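Glyco_hydro_cc domain-containing protein (Cryptococcus neoformans, PDB 6UBC) probably binds beta-1,3-glucan oligosaccharides, as a fungal secreted member of glycoside hydrolase family 128. Local coordinates at residues Ile285-Ala299 with Trp324-Trp336. Sequence-based numbering, arbitrary orientation.
Sequences IAVADAASLWDSTIA and WLSAFSSQISTSW
Val-287 and Phe-328 are the interlocking knobs of two neighbouring helices on the outside of the (beta/alpha)8-type barrel of this glycoside hydrolase. Helices 287-298 and 324-331 run in broadly the same direction, their axes 9.0 Å apart and crossing at -48°. Small Ala-290 and Ala-291 let the backbones come close and, with Val-287 and Trp-294, form the hole for the Phe-328 ring.

Aromatic rings supply much of the apolar contact. Phe-328 reaches across from a chi1 of 172°, its CG swung away from the backbone N, and sets its edge against the face of Trp-294 in a T-shaped pair, CZ lying 3.6 Å from Trp-294 CG. On the opposite face of that indole lies Ile-298 CG2, and Leu-308 of strand 307-309 also touches it, linking the pair to the barrel wall. Branched Val-287 uses both methyls: CG1 meets the turn at Ala-327 and Phe-328, while CG2 makes a CH-pi contact 3.5 Å over the centroid of the five-membered ring of Trp-324.

A large apolar ring with one N-H suits a buried site beside a backbone carbonyl, because the N-H can satisfy the oxygen while the ring packs. Trp-324 NE1 donates a hydrogen bond of 2.9 Å to Ile-285 O, which lies in its ring plane just before helix 287-298 begins; Trp-294 NE1 donates one of 2.8 Å to Thr-334 O, tilted out of the indole plane.

Where helix 324-331 has ended, the carboxylate of Asp-295 grips two successive amides, Ser-333 N by OD2 at 2.9 Å and Thr-334 N by OD1 at 3.1 Å, both from the syn side but tilted out of the carboxylate plane. A water donating to Asp-295 OD2 also donates to Gln-331 O and accepts from Ser-333 OG, 2.6 Å from the water oxygen.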
loop_
_atom_site.group_PDB
_atom_site.type_symbol
_atom_site.label_atom_id
_atom_site.label_comp_id
_atom_site.label_asym_id
_atom_site.label_seq_id
_atom_site.Cartn_x
_atom_site.Cartn_y
_atom_site.Cartn_z
ATOM N N ILE A 285 16.025 0.335 -4.970
ATOM C CA ILE A 285 16.756 1.586 -4.633
ATOM C C ILE A 285 17.678 1.333 -3.422
ATOM O O ILE A 285 17.222 0.855 -2.388
ATOM C CB ILE A 285 15.775 2.732 -4.350
ATOM C CG1 ILE A 285 14.580 2.757 -5.306
ATOM C CG2 ILE A 285 16.506 4.068 -4.355
ATOM C CD1 ILE A 285 13.519 3.775 -4.940
ATOM N N ALA A 286 18.952 1.705 -3.522
ATOM C CA ALA A 286 19.864 1.704 -2.363
ATOM C C ALA A 286 19.307 2.671 -1.303
ATOM O O ALA A 286 18.804 3.751 -1.645
ATOM C CB ALA A 286 21.252 2.093 -2.833
ATOM N N VAL A 287 19.475 2.317 -0.039
ATOM C CA VAL A 287 19.024 3.152 1.084
ATOM C C VAL A 287 19.422 4.606 0.901
ATOM O O VAL A 287 18.518 5.482 1.041
ATOM C CB VAL A 287 19.499 2.599 2.431
ATOM C CG1 VAL A 287 19.236 3.569 3.566
ATOM C CG2 VAL A 287 18.779 1.300 2.702
ATOM N N ALA A 288 20.699 4.892 0.679
ATOM C CA ALA A 288 21.166 6.284 0.696
ATOM C C ALA A 288 20.498 7.061 -0.434
ATOM O O ALA A 288 20.163 8.267 -0.191
ATOM C CB ALA A 288 22.686 6.363 0.606
ATOM N N ASP A 289 20.375 6.468 -1.626
ATOM C CA ASP A 289 19.706 7.129 -2.776
ATOM C C ASP A 289 18.232 7.366 -2.419
ATOM O O ASP A 289 17.661 8.447 -2.741
ATOM C CB ASP A 289 19.800 6.318 -4.063
ATOM C CG ASP A 289 21.267 6.179 -4.464
ATOM O OD1 ASP A 289 21.990 7.104 -4.200
ATOM O OD2 ASP A 289 21.673 5.127 -4.924
ATOM N N ALA A 290 17.613 6.395 -1.734
ATOM C CA ALA A 290 16.163 6.545 -1.469
ATOM C C ALA A 290 15.930 7.667 -0.452
ATOM O O ALA A 290 14.901 8.430 -0.558
ATOM C CB ALA A 290 15.595 5.250 -0.997
ATOM N N ALA A 291 16.807 7.726 0.548
ATOM C CA ALA A 291 16.684 8.725 1.630
ATOM C C ALA A 291 16.736 10.125 1.012
ATOM O O ALA A 291 15.886 10.951 1.323
ATOM C CB ALA A 291 17.774 8.515 2.648
ATOM N N SER A 292 17.747 10.375 0.173
ATOM C CA SER A 292 17.942 11.676 -0.498
ATOM C C SER A 292 16.705 12.009 -1.353
ATOM O O SER A 292 16.242 13.155 -1.270
ATOM C CB SER A 292 19.217 11.725 -1.299
ATOM O OG SER A 292 19.280 13.047 -1.858
ATOM N N LEU A 293 16.128 11.052 -2.098
ATOM C CA LEU A 293 14.955 11.315 -2.980
ATOM C C LEU A 293 13.721 11.631 -2.124
ATOM O O LEU A 293 12.977 12.541 -2.456
ATOM C CB LEU A 293 14.731 10.109 -3.885
ATOM C CG LEU A 293 13.588 10.254 -4.880
ATOM C CD1 LEU A 293 13.818 11.461 -5.757
ATOM C CD2 LEU A 293 13.494 8.979 -5.750
ATOM N N TRP A 294 13.516 10.839 -1.064
ATOM C CA TRP A 294 12.438 11.052 -0.092
ATOM C C TRP A 294 12.508 12.503 0.410
ATOM O O TRP A 294 11.522 13.244 0.292
ATOM C CB TRP A 294 12.596 10.030 1.036
ATOM C CG TRP A 294 11.614 10.296 2.133
ATOM C CD1 TRP A 294 11.828 11.137 3.172
ATOM C CD2 TRP A 294 10.304 9.721 2.331
ATOM N NE1 TRP A 294 10.736 11.137 3.990
ATOM C CE2 TRP A 294 9.783 10.292 3.502
ATOM C CE3 TRP A 294 9.524 8.761 1.654
ATOM C CZ2 TRP A 294 8.525 9.970 3.998
ATOM C CZ3 TRP A 294 8.270 8.444 2.127
ATOM C CH2 TRP A 294 7.782 9.035 3.302
ATOM N N ASP A 295 13.673 12.915 0.865
ATOM C CA ASP A 295 13.860 14.228 1.496
ATOM C C ASP A 295 13.671 15.343 0.463
ATOM O O ASP A 295 12.966 16.304 0.789
ATOM C CB ASP A 295 15.198 14.361 2.215
ATOM C CG ASP A 295 15.125 13.755 3.613
ATOM O OD1 ASP A 295 14.019 13.804 4.216
ATOM O OD2 ASP A 295 16.136 13.220 4.042
ATOM N N SER A 296 14.147 15.164 -0.761
ATOM C CA SER A 296 14.140 16.247 -1.764
ATOM C C SER A 296 12.808 16.362 -2.465
ATOM O O SER A 296 12.482 17.464 -2.883
ATOM C CB SER A 296 15.222 16.041 -2.766
ATOM O OG SER A 296 14.917 14.964 -3.632
ATOM N N THR A 297 12.071 15.278 -2.651
ATOM C CA THR A 297 10.957 15.177 -3.633
ATOM C C THR A 297 9.610 14.846 -2.985
ATOM O O THR A 297 8.629 15.409 -3.403
ATOM C CB THR A 297 11.367 14.181 -4.722
ATOM O OG1 THR A 297 12.594 14.638 -5.274
ATOM C CG2 THR A 297 10.386 14.042 -5.859
ATOM N N ILE A 298 9.585 13.996 -1.934
ATOM C CA ILE A 298 8.357 13.637 -1.189
ATOM C C ILE A 298 8.163 14.593 0.003
ATOM O O ILE A 298 7.073 15.252 0.087
ATOM C CB ILE A 298 8.433 12.161 -0.751
ATOM C CG1 ILE A 298 8.285 11.220 -1.956
ATOM C CG2 ILE A 298 7.343 11.895 0.270
ATOM C CD1 ILE A 298 8.598 9.750 -1.631
ATOM N N ALA A 299 9.146 14.686 0.881
ATOM C CA ALA A 299 9.061 15.479 2.146
ATOM C C ALA A 299 8.559 16.913 1.954
ATOM O O ALA A 299 7.776 17.385 2.789
ATOM C CB ALA A 299 10.373 15.460 2.842
ATOM N N TRP A 324 16.665 -2.422 5.693
ATOM C CA TRP A 324 16.517 -1.349 4.681
ATOM C C TRP A 324 15.780 -0.162 5.308
ATOM O O TRP A 324 16.318 0.977 5.317
ATOM C CB TRP A 324 15.786 -1.865 3.441
ATOM C CG TRP A 324 15.919 -0.978 2.238
ATOM C CD1 TRP A 324 16.758 -1.139 1.161
ATOM C CD2 TRP A 324 15.177 0.222 1.993
ATOM N NE1 TRP A 324 16.589 -0.090 0.279
ATOM C CE2 TRP A 324 15.663 0.781 0.783
ATOM C CE3 TRP A 324 14.235 0.936 2.722
ATOM C CZ2 TRP A 324 15.231 2.018 0.321
ATOM C CZ3 TRP A 324 13.803 2.154 2.250
ATOM C CH2 TRP A 324 14.244 2.637 1.023
ATOM N N LEU A 325 14.562 -0.414 5.792
ATOM C CA LEU A 325 13.736 0.661 6.340
ATOM C C LEU A 325 14.437 1.274 7.545
ATOM O O LEU A 325 14.306 2.491 7.792
ATOM C CB LEU A 325 12.367 0.161 6.733
ATOM C CG LEU A 325 11.328 1.256 6.938
ATOM C CD1 LEU A 325 11.105 2.118 5.683
ATOM C CD2 LEU A 325 10.011 0.669 7.393
ATOM N N SER A 326 15.053 0.448 8.374
ATOM C CA SER A 326 15.670 0.970 9.623
ATOM C C SER A 326 16.810 1.910 9.252
ATOM O O SER A 326 16.947 2.978 9.906
ATOM C CB SER A 326 16.104 -0.106 10.564
ATOM O OG SER A 326 17.082 -0.978 10.000
ATOM N N ALA A 327 17.621 1.538 8.280
ATOM C CA ALA A 327 18.706 2.455 7.843
ATOM C C ALA A 327 18.112 3.687 7.172
ATOM O O ALA A 327 18.618 4.787 7.393
ATOM C CB ALA A 327 19.697 1.782 6.941
ATOM N N PHE A 328 17.099 3.531 6.343
ATOM C CA PHE A 328 16.409 4.646 5.650
ATOM C C PHE A 328 15.894 5.628 6.703
ATOM O O PHE A 328 16.047 6.842 6.574
ATOM C CB PHE A 328 15.269 4.074 4.788
ATOM C CG PHE A 328 14.321 5.051 4.143
ATOM C CD1 PHE A 328 14.639 5.664 2.923
ATOM C CD2 PHE A 328 13.086 5.362 4.724
ATOM C CE1 PHE A 328 13.776 6.595 2.357
ATOM C CE2 PHE A 328 12.223 6.252 4.119
ATOM C CZ PHE A 328 12.561 6.876 2.942
ATOM N N SER A 329 15.292 5.117 7.764
ATOM C CA SER A 329 14.696 5.932 8.847
ATOM C C SER A 329 15.772 6.765 9.534
ATOM O O SER A 329 15.483 7.944 9.897
ATOM C CB SER A 329 13.972 5.032 9.853
ATOM O OG SER A 329 13.346 5.802 10.904
ATOM N N SER A 330 16.941 6.174 9.717
ATOM C CA SER A 330 18.130 6.825 10.301
ATOM C C SER A 330 18.609 7.968 9.423
ATOM O O SER A 330 18.967 9.023 9.996
ATOM C CB SER A 330 19.225 5.852 10.505
ATOM O OG SER A 330 18.814 5.014 11.541
ATOM N N GLN A 331 18.580 7.797 8.112
ATOM C CA GLN A 331 19.173 8.745 7.117
ATOM C C GLN A 331 18.234 9.874 6.680
ATOM O O GLN A 331 18.737 10.922 6.376
ATOM C CB GLN A 331 19.660 7.960 5.916
ATOM C CG GLN A 331 20.789 7.013 6.363
ATOM C CD GLN A 331 21.397 6.222 5.220
ATOM O OE1 GLN A 331 21.529 6.726 4.103
ATOM N NE2 GLN A 331 21.807 4.991 5.523
ATOM N N ILE A 332 16.929 9.712 6.704
ATOM C CA ILE A 332 15.976 10.776 6.276
ATOM C C ILE A 332 15.916 11.877 7.327
ATOM O O ILE A 332 16.053 11.611 8.509
ATOM C CB ILE A 332 14.565 10.265 5.934
ATOM C CG1 ILE A 332 13.903 9.524 7.112
ATOM C CG2 ILE A 332 14.667 9.376 4.735
ATOM C CD1 ILE A 332 12.626 8.858 6.740
ATOM N N SER A 333 15.666 13.108 6.854
ATOM C CA SER A 333 15.539 14.287 7.740
ATOM C C SER A 333 14.086 14.508 8.096
ATOM O O SER A 333 13.822 15.109 9.151
ATOM C CB SER A 333 16.234 15.493 7.139
ATOM O OG SER A 333 17.661 15.302 7.278
ATOM N N THR A 334 13.164 14.184 7.212
ATOM C CA THR A 334 11.697 14.324 7.467
ATOM C C THR A 334 11.099 12.931 7.556
ATOM O O THR A 334 11.235 12.177 6.547
ATOM C CB THR A 334 10.998 15.124 6.367
ATOM O OG1 THR A 334 11.564 16.435 6.444
ATOM C CG2 THR A 334 9.489 15.136 6.506
ATOM N N SER A 335 10.540 12.543 8.698
ATOM C CA SER A 335 10.069 11.141 8.866
ATOM C C SER A 335 8.711 10.995 8.169
ATOM O O SER A 335 8.094 12.005 7.729
ATOM C CB SER A 335 10.057 10.599 10.292
ATOM O OG SER A 335 9.946 9.121 10.263
ATOM N N TRP A 336 8.235 9.772 8.109
ATOM C CA TRP A 336 6.893 9.512 7.578
ATOM C C TRP A 336 5.857 9.670 8.697
ATOM O O TRP A 336 6.246 9.591 9.909
ATOM C CB TRP A 336 6.831 8.142 6.937
ATOM C CG TRP A 336 7.153 6.993 7.849
ATOM C CD1 TRP A 336 6.257 6.312 8.614
ATOM C CD2 TRP A 336 8.393 6.299 7.957
ATOM N NE1 TRP A 336 6.867 5.269 9.217
ATOM C CE2 TRP A 336 8.177 5.211 8.808
ATOM C CE3 TRP A 336 9.652 6.462 7.399
ATOM C CZ2 TRP A 336 9.193 4.342 9.155
ATOM C CZ3 TRP A 336 10.664 5.597 7.756
ATOM C CH2 TRP A 336 10.435 4.564 8.645
HETATM O O HOH W 1 18.917 13.585 5.737
HETATM O O HOH W 2 13.707 16.554 4.682
#